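Local coordinates for putative amidohydrolase (Unidentified, PDB 3FEQ), which probably acts as a zinc-dependent prolidase of the amidohydrolase superfamily, cleaving dipeptides that end in proline, at residues D95-R100 with A330-E335; C64-L69 with F320-L325. All coordinates share one frame; numbering follows the deposited sequence.

Interaction 1: residues D95-R100 with A330-E335; sequences DAMLSR and AFQSGE
Arg100 reaches across to Gln332 from just past the C-terminal end of helix 90-99. Arg100 CB lies 3.7 Å from Ser333 OG. CG turns beside the backbone N, anti to the carbonyl carbon (chi1 -63°). Arg100 CD comes within 3.4 Å of Ser333 OG. A bend at chi3 folds the guanidinium back over its own helix. One face of the group covers Ala96 O, which accepts from Ser99 OG and Arg100 N. Arg100 NE donates to Gln332 OE1 at 2.7 Å, in the plane of the amide carbonyl. Arg100 NH2 donates to Gln332 OE1 at 2.8 Å, from above that plane. This side-on grip puts two N-H groups on one buried oxygen, with guanidinium and amide planes 73° apart. Arg100 NH1 passes 4.1 Å from Ala330 CA and forms a salt bridge with Glu394. Met97 crosses the Gln332 side chain at about a right angle, its CG 3.4 Å from OE1. Gln332 NE2 hydrogen-bonds to Asp63; with OE1 held by Arg100, this orients the amide. This is helix-to-loop packing in the amidohydrolase TIM barrel, joining helix 90-99 to the 3-10 segment 330-333 before helix 335-340. Strand 102-107 packs against it through Phe102 and Val105.

Interaction 2: residues C64-L69 with F320-L325; sequences CHVHVL and FGSDLL. With ZN (zinc ion), chain U.
His65, His67 and Asp323 meet around one zinc ion. His67 NE2 lies 2.2 Å from the metal and His65 NE2 2.5 Å from it. Asp323 OD1 is a longer ligand of the zinc ion at 2.7 Å. The zinc ion sits in the plane of the His65 ring, at its edge. The carboxylate of Asp323 stands nearly perpendicular to that ring, at 89°, and its side chain runs alongside both histidines. CG of Asp323 is anti to its backbone N (chi1 -162°), which sends the carboxylate toward the metal. His65 and His67 form the HxH motif at the end of the first barrel strand of the amidohydrolase TIM barrel, and Asp323 corresponds to the aspartate found at the end of barrel strand eight in relatives. A second zinc ion is held by His231 and His251. Behind the ligands, the backbones are tied together. Asp323 N donates to His65 O at 2.9 Å, and Ser322 N adds a weak hydrogen bond to the same oxygen. Cys64 N donates to Phe320 O at 2.8 Å. Farther out, His65 ND1 hydrogen-bonds to Glu250 and His67 ND1 to Gly109 O, fixing the rotation of both rings. Ser322 OG hydrogen-bonds to Asp63.

Overall arrangement
From the N terminus, the chain first reaches 64-69, at the end of strand 56-66, and then 95-100, on helix 90-99. It next runs through the other zinc ligands, His231 and His251. At 320-325 it returns to 64-69 and closes interaction 2, a loop of 250 residues. A few residues later, 330-335 returns to 95-100 and closes interaction 1. The two loops cross. The centres of the two contacts are about 10 Å apart, and Met97 CE packs on Val66 CG1 at 3.6 Å. Interaction 2 ties the end of the first barrel strand, 56-66, to the late loop 320-325 at the metal site. Interaction 1 joins helix 90-99 to the 3-10 segment before helix 335-340.

Interaction 1: residues D95-R100 with A330-E335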
ATOM      1  N   ASP C  95      13.502 -16.404  37.190  1.00 38.92           N
ATOM      2  CA  ASP C  95      14.196 -16.491  38.449  1.00 42.98           C
ATOM      3  C   ASP C  95      13.833 -17.780  39.181  1.00 47.32           C
ATOM      4  O   ASP C  95      14.696 -18.435  39.770  1.00 50.11           O
ATOM      5  CB  ASP C  95      13.858 -15.273  39.305  1.00 44.24           C
ATOM      6  CG  ASP C  95      14.842 -15.069  40.428  1.00 61.15           C
ATOM      7  OD1 ASP C  95      16.063 -15.173  40.177  1.00 74.58           O
ATOM      8  OD2 ASP C  95      14.399 -14.822  41.567  1.00 71.43           O
ATOM      9  N   ALA C  96      12.559 -18.154  39.106  1.00 41.70           N
ATOM     10  CA  ALA C  96      12.063 -19.345  39.765  1.00 35.75           C
ATOM     11  C   ALA C  96      12.565 -20.638  39.108  1.00 39.29           C
ATOM     12  O   ALA C  96      12.937 -21.585  39.806  1.00 39.97           O
ATOM     13  CB  ALA C  96      10.550 -19.318  39.831  1.00 35.54           C
ATOM     14  N   MET C  97      12.608 -20.673  37.779  1.00 36.66           N
ATOM     15  CA  MET C  97      13.126 -21.856  37.080  1.00 34.16           C
ATOM     16  C   MET C  97      14.573 -22.132  37.509  1.00 41.91           C
ATOM     17  O   MET C  97      14.988 -23.295  37.670  1.00 41.97           O
ATOM     18  CB  MET C  97      13.069 -21.674  35.563  1.00 28.89           C
ATOM     19  CG  MET C  97      11.691 -21.786  34.941  1.00 28.03           C
ATOM     20  SD  MET C  97      11.811 -21.676  33.147  1.00 21.34           S
ATOM     21  CE  MET C  97      10.102 -21.738  32.700  1.00 11.41           C
ATOM     22  N   LEU C  98      15.328 -21.056  37.712  1.00 29.05           N
ATOM     23  CA  LEU C  98      16.730 -21.185  38.045  1.00 32.59           C
ATOM     24  C   LEU C  98      16.868 -21.755  39.445  1.00 40.58           C
ATOM     25  O   LEU C  98      17.665 -22.660  39.669  1.00 45.90           O
ATOM     26  CB  LEU C  98      17.449 -19.840  37.925  1.00 17.00           C
ATOM     27  CG  LEU C  98      18.940 -19.823  38.229  1.00 20.67           C
ATOM     28  CD1 LEU C  98      19.728 -20.618  37.191  1.00 14.72           C
ATOM     29  CD2 LEU C  98      19.445 -18.380  38.339  1.00 21.26           C
ATOM     30  N   SER C  99      16.025 -21.288  40.363  1.00 36.87           N
ATOM     31  CA  SER C  99      16.085 -21.759  41.740  1.00 32.70           C
ATOM     32  C   SER C  99      15.707 -23.234  41.879  1.00 35.47           C
ATOM     33  O   SER C  99      16.202 -23.925  42.753  1.00 46.48           O
ATOM     34  CB  SER C  99      15.242 -20.881  42.672  1.00 22.37           C
ATOM     35  OG  SER C  99      13.867 -21.172  42.537  1.00 34.17           O
ATOM     36  N   ARG C 100      14.857 -23.727  41.000  1.00 35.01           N
ATOM     37  CA  ARG C 100      14.539 -25.138  41.004  1.00 31.99           C
ATOM     38  C   ARG C 100      15.668 -26.001  40.425  1.00 36.12           C
ATOM     39  O   ARG C 100      15.555 -27.215  40.401  1.00 32.30           O
ATOM     40  CB  ARG C 100      13.244 -25.381  40.239  1.00 29.71           C
ATOM     41  CG  ARG C 100      12.045 -24.721  40.868  1.00 33.69           C
ATOM     42  CD  ARG C 100      10.765 -25.184  40.209  1.00 48.76           C
ATOM     43  NE  ARG C 100      10.518 -24.494  38.947  1.00 55.95           N
ATOM     44  CZ  ARG C 100       9.841 -23.362  38.852  1.00 50.20           C
ATOM     45  NH1 ARG C 100       9.354 -22.804  39.949  1.00 49.73           N
ATOM     46  NH2 ARG C 100       9.663 -22.790  37.670  1.00 61.54           N
ATOM     47  N   ALA C 330       4.790 -23.159  38.641  1.00 43.21           N
ATOM     48  CA  ALA C 330       5.379 -23.673  39.863  1.00 45.36           C
ATOM     49  C   ALA C 330       5.563 -25.184  39.843  1.00 46.09           C
ATOM     50  O   ALA C 330       6.436 -25.710  40.524  1.00 53.56           O
ATOM     51  CB  ALA C 330       4.538 -23.259  41.051  1.00 47.26           C
ATOM     52  N   PHE C 331       4.779 -25.881  39.028  1.00 46.17           N
ATOM     53  CA  PHE C 331       4.754 -27.343  39.062  1.00 41.17           C
ATOM     54  C   PHE C 331       5.862 -27.987  38.235  1.00 42.47           C
ATOM     55  O   PHE C 331       5.864 -29.198  38.044  1.00 46.89           O
ATOM     56  CB  PHE C 331       3.390 -27.870  38.613  1.00 42.78           C
ATOM     57  CG  PHE C 331       2.251 -27.431  39.488  1.00 46.28           C
ATOM     58  CD1 PHE C 331       1.224 -26.664  38.971  1.00 47.60           C
ATOM     59  CD2 PHE C 331       2.217 -27.770  40.834  1.00 53.92           C
ATOM     60  CE1 PHE C 331       0.181 -26.240  39.776  1.00 57.59           C
ATOM     61  CE2 PHE C 331       1.189 -27.336  41.648  1.00 55.65           C
ATOM     62  CZ  PHE C 331       0.165 -26.577  41.116  1.00 56.32           C
ATOM     63  N   GLN C 332       6.816 -27.175  37.787  1.00 41.42           N
ATOM     64  CA  GLN C 332       7.819 -27.571  36.796  1.00 44.81           C
ATOM     65  C   GLN C 332       8.542 -28.882  37.117  1.00 47.09           C
ATOM     66  O   GLN C 332       8.774 -29.714  36.223  1.00 33.83           O
ATOM     67  CB  GLN C 332       8.847 -26.443  36.608  1.00 36.35           C
ATOM     68  CG  GLN C 332       9.738 -26.567  35.376  1.00 29.69           C
ATOM     69  CD  GLN C 332      10.791 -25.475  35.341  1.00 46.34           C
ATOM     70  OE1 GLN C 332      11.040 -24.808  36.354  1.00 40.48           O
ATOM     71  NE2 GLN C 332      11.403 -25.269  34.175  1.00 35.83           N
ATOM     72  N   SER C 333       8.919 -29.044  38.382  1.00 45.05           N
ATOM     73  CA  SER C 333       9.853 -30.100  38.759  1.00 48.69           C
ATOM     74  C   SER C 333       9.137 -31.427  38.869  1.00 50.12           C
ATOM     75  O   SER C 333       9.754 -32.483  38.735  1.00 48.72           O
ATOM     76  CB  SER C 333      10.542 -29.755  40.071  1.00 49.10           C
ATOM     77  OG  SER C 333      11.215 -28.520  39.942  1.00 55.73           O
ATOM     78  N   GLY C 334       7.821 -31.353  39.050  1.00 48.46           N
ATOM     79  CA  GLY C 334       6.964 -32.525  39.138  1.00 43.68           C
ATOM     80  C   GLY C 334       7.088 -33.480  37.972  1.00 44.55           C
ATOM     81  O   GLY C 334       6.796 -34.665  38.114  1.00 51.14           O
ATOM     82  N   GLU C 335       7.532 -32.973  36.822  1.00 41.38           N
ATOM     83  CA  GLU C 335       7.707 -33.803  35.631  1.00 47.56           C
ATOM     84  C   GLU C 335       8.742 -34.919  35.844  1.00 43.96           C
ATOM     85  O   GLU C 335       8.632 -35.992  35.259  1.00 39.45           O
ATOM     86  CB  GLU C 335       8.027 -32.937  34.402  1.00 44.42           C
ATOM     87  CG  GLU C 335       8.382 -33.701  33.115  1.00 52.88           C
ATOM     88  CD  GLU C 335       7.174 -34.191  32.327  1.00 61.10           C
ATOM     89  OE1 GLU C 335       7.330 -35.149  31.537  1.00 65.94           O
ATOM     90  OE2 GLU C 335       6.074 -33.623  32.485  1.00 61.36           O
TER

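Interaction 2: residues C64-L69 with F320-L325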
ATOM      1  N   CYS C  64      13.502 -28.773  27.968  1.00 25.69           N
ATOM      2  CA  CYS C  64      13.527 -28.714  26.522  1.00 31.62           C
ATOM      3  C   CYS C  64      12.254 -28.162  25.925  1.00 34.90           C
ATOM      4  O   CYS C  64      12.134 -28.098  24.701  1.00 41.15           O
ATOM      5  CB  CYS C  64      13.767 -30.101  25.935  1.00 43.55           C
ATOM      6  SG  CYS C  64      15.348 -30.786  26.336  1.00 37.68           S
ATOM      7  N   HIS C  65      11.289 -27.821  26.777  1.00 31.38           N
ATOM      8  CA  HIS C  65      10.077 -27.146  26.320  1.00 31.48           C
ATOM      9  C   HIS C  65       9.503 -26.221  27.401  1.00 34.77           C
ATOM     10  O   HIS C  65       8.760 -26.658  28.269  1.00 40.34           O
ATOM     11  CB  HIS C  65       9.038 -28.184  25.870  1.00 17.06           C
ATOM     12  CG  HIS C  65       7.975 -27.644  24.965  1.00 24.48           C
ATOM     13  ND1 HIS C  65       7.879 -27.990  23.634  1.00 37.69           N
ATOM     14  CD2 HIS C  65       6.943 -26.800  25.207  1.00 35.49           C
ATOM     15  CE1 HIS C  65       6.837 -27.376  23.095  1.00 50.43           C
ATOM     16  NE2 HIS C  65       6.254 -26.642  24.029  1.00 25.83           N
ATOM     17  N   VAL C  66       9.859 -24.942  27.347  1.00 38.48           N
ATOM     18  CA  VAL C  66       9.189 -23.918  28.164  1.00 37.46           C
ATOM     19  C   VAL C  66       8.640 -22.775  27.314  1.00 34.64           C
ATOM     20  O   VAL C  66       9.070 -22.577  26.180  1.00 35.07           O
ATOM     21  CB  VAL C  66      10.139 -23.304  29.202  1.00 25.79           C
ATOM     22  CG1 VAL C  66      10.575 -24.337  30.207  1.00 30.83           C
ATOM     23  CG2 VAL C  66      11.321 -22.696  28.523  1.00 25.13           C
ATOM     24  N   HIS C  67       7.683 -22.034  27.867  1.00 32.24           N
ATOM     25  CA  HIS C  67       7.341 -20.713  27.356  1.00 28.61           C
ATOM     26  C   HIS C  67       7.568 -19.722  28.480  1.00 31.56           C
ATOM     27  O   HIS C  67       6.689 -19.467  29.301  1.00 28.05           O
ATOM     28  CB  HIS C  67       5.901 -20.650  26.836  1.00 28.91           C
ATOM     29  CG  HIS C  67       5.597 -21.656  25.771  1.00 41.72           C
ATOM     30  ND1 HIS C  67       5.727 -21.382  24.428  1.00 43.99           N
ATOM     31  CD2 HIS C  67       5.204 -22.950  25.854  1.00 44.41           C
ATOM     32  CE1 HIS C  67       5.431 -22.463  23.728  1.00 38.97           C
ATOM     33  NE2 HIS C  67       5.114 -23.431  24.570  1.00 39.26           N
ATOM     34  N   VAL C  68       8.790 -19.214  28.536  1.00 37.91           N
ATOM     35  CA  VAL C  68       9.216 -18.264  29.545  1.00 35.28           C
ATOM     36  C   VAL C  68       8.328 -17.042  29.602  1.00 37.53           C
ATOM     37  O   VAL C  68       8.138 -16.475  30.662  1.00 45.46           O
ATOM     38  CB  VAL C  68      10.606 -17.784  29.219  1.00 39.53           C
ATOM     39  CG1 VAL C  68      10.973 -16.604  30.090  1.00 47.96           C
ATOM     40  CG2 VAL C  68      11.592 -18.931  29.342  1.00 36.86           C
ATOM     41  N   LEU C  69       7.796 -16.633  28.455  1.00 39.54           N
ATOM     42  CA  LEU C  69       6.963 -15.438  28.386  1.00 38.22           C
ATOM     43  C   LEU C  69       5.467 -15.670  28.639  1.00 41.85           C
ATOM     44  O   LEU C  69       4.689 -14.715  28.761  1.00 39.39           O
ATOM     45  CB  LEU C  69       7.182 -14.745  27.057  1.00 34.49           C
ATOM     46  CG  LEU C  69       8.414 -13.858  27.136  1.00 37.25           C
ATOM     47  CD1 LEU C  69       9.105 -13.853  25.822  1.00 23.54           C
ATOM     48  CD2 LEU C  69       8.026 -12.432  27.553  1.00 45.31           C
ATOM     49  N   PHE C 320      13.464 -33.954  28.699  1.00 41.25           N
ATOM     50  CA  PHE C 320      12.577 -33.334  29.674  1.00 40.12           C
ATOM     51  C   PHE C 320      11.852 -32.150  29.041  1.00 37.13           C
ATOM     52  O   PHE C 320      12.468 -31.325  28.379  1.00 39.64           O
ATOM     53  CB  PHE C 320      13.432 -32.854  30.844  1.00 31.25           C
ATOM     54  CG  PHE C 320      12.654 -32.430  32.043  1.00 47.15           C
ATOM     55  CD1 PHE C 320      12.420 -33.320  33.075  1.00 47.36           C
ATOM     56  CD2 PHE C 320      12.233 -31.109  32.188  1.00 42.53           C
ATOM     57  CE1 PHE C 320      11.741 -32.911  34.209  1.00 49.38           C
ATOM     58  CE2 PHE C 320      11.558 -30.699  33.312  1.00 31.96           C
ATOM     59  CZ  PHE C 320      11.309 -31.598  34.324  1.00 45.44           C
ATOM     60  N   GLY C 321      10.546 -32.060  29.256  1.00 41.68           N
ATOM     61  CA  GLY C 321       9.819 -30.814  28.986  1.00 41.02           C
ATOM     62  C   GLY C 321       8.658 -30.595  29.933  1.00 38.64           C
ATOM     63  O   GLY C 321       8.081 -31.545  30.440  1.00 41.31           O
ATOM     64  N   SER C 322       8.286 -29.342  30.155  1.00 42.32           N
ATOM     65  CA  SER C 322       7.160 -29.057  31.035  1.00 38.64           C
ATOM     66  C   SER C 322       5.977 -28.352  30.367  1.00 46.97           C
ATOM     67  O   SER C 322       4.833 -28.805  30.499  1.00 48.28           O
ATOM     68  CB  SER C 322       7.630 -28.293  32.258  1.00 34.96           C
ATOM     69  OG  SER C 322       8.746 -27.497  31.927  1.00 44.12           O
ATOM     70  N   ASP C 323       6.255 -27.246  29.673  1.00 49.27           N
ATOM     71  CA  ASP C 323       5.260 -26.516  28.880  1.00 46.13           C
ATOM     72  C   ASP C 323       4.164 -25.935  29.762  1.00 45.63           C
ATOM     73  O   ASP C 323       3.004 -25.912  29.382  1.00 51.80           O
ATOM     74  CB  ASP C 323       4.654 -27.426  27.800  1.00 50.03           C
ATOM     75  CG  ASP C 323       3.948 -26.656  26.684  1.00 59.66           C
ATOM     76  OD1 ASP C 323       4.479 -25.630  26.205  1.00 65.05           O
ATOM     77  OD2 ASP C 323       2.876 -27.120  26.242  1.00 59.94           O
ATOM     78  N   LEU C 324       4.528 -25.463  30.942  1.00 45.20           N
ATOM     79  CA  LEU C 324       3.530 -24.895  31.842  1.00 47.25           C
ATOM     80  C   LEU C 324       3.224 -23.428  31.531  1.00 46.14           C
ATOM     81  O   LEU C 324       4.094 -22.683  31.088  1.00 54.99           O
ATOM     82  CB  LEU C 324       3.962 -25.070  33.296  1.00 47.86           C
ATOM     83  CG  LEU C 324       4.102 -26.525  33.744  1.00 44.75           C
ATOM     84  CD1 LEU C 324       5.114 -26.631  34.855  1.00 34.01           C
ATOM     85  CD2 LEU C 324       2.754 -27.124  34.157  1.00 32.49           C
ATOM     86  N   LEU C 325       1.981 -23.019  31.766  1.00 47.66           N
ATOM     87  CA  LEU C 325       1.556 -21.647  31.489  1.00 41.35           C
ATOM     88  C   LEU C 325       1.138 -20.963  32.765  1.00 40.21           C
ATOM     89  O   LEU C 325       0.582 -21.600  33.658  1.00 41.42           O
ATOM     90  CB  LEU C 325       0.388 -21.623  30.501  1.00 38.28           C
ATOM     91  CG  LEU C 325       0.497 -22.587  29.319  1.00 46.49           C
ATOM     92  CD1 LEU C 325      -0.788 -22.576  28.527  1.00 38.31           C
ATOM     93  CD2 LEU C 325       1.726 -22.304  28.431  1.00 39.58           C
TER
HETATM   94 ZN    ZN U 425       4.236 -25.189  23.503  0.50 42.80          ZN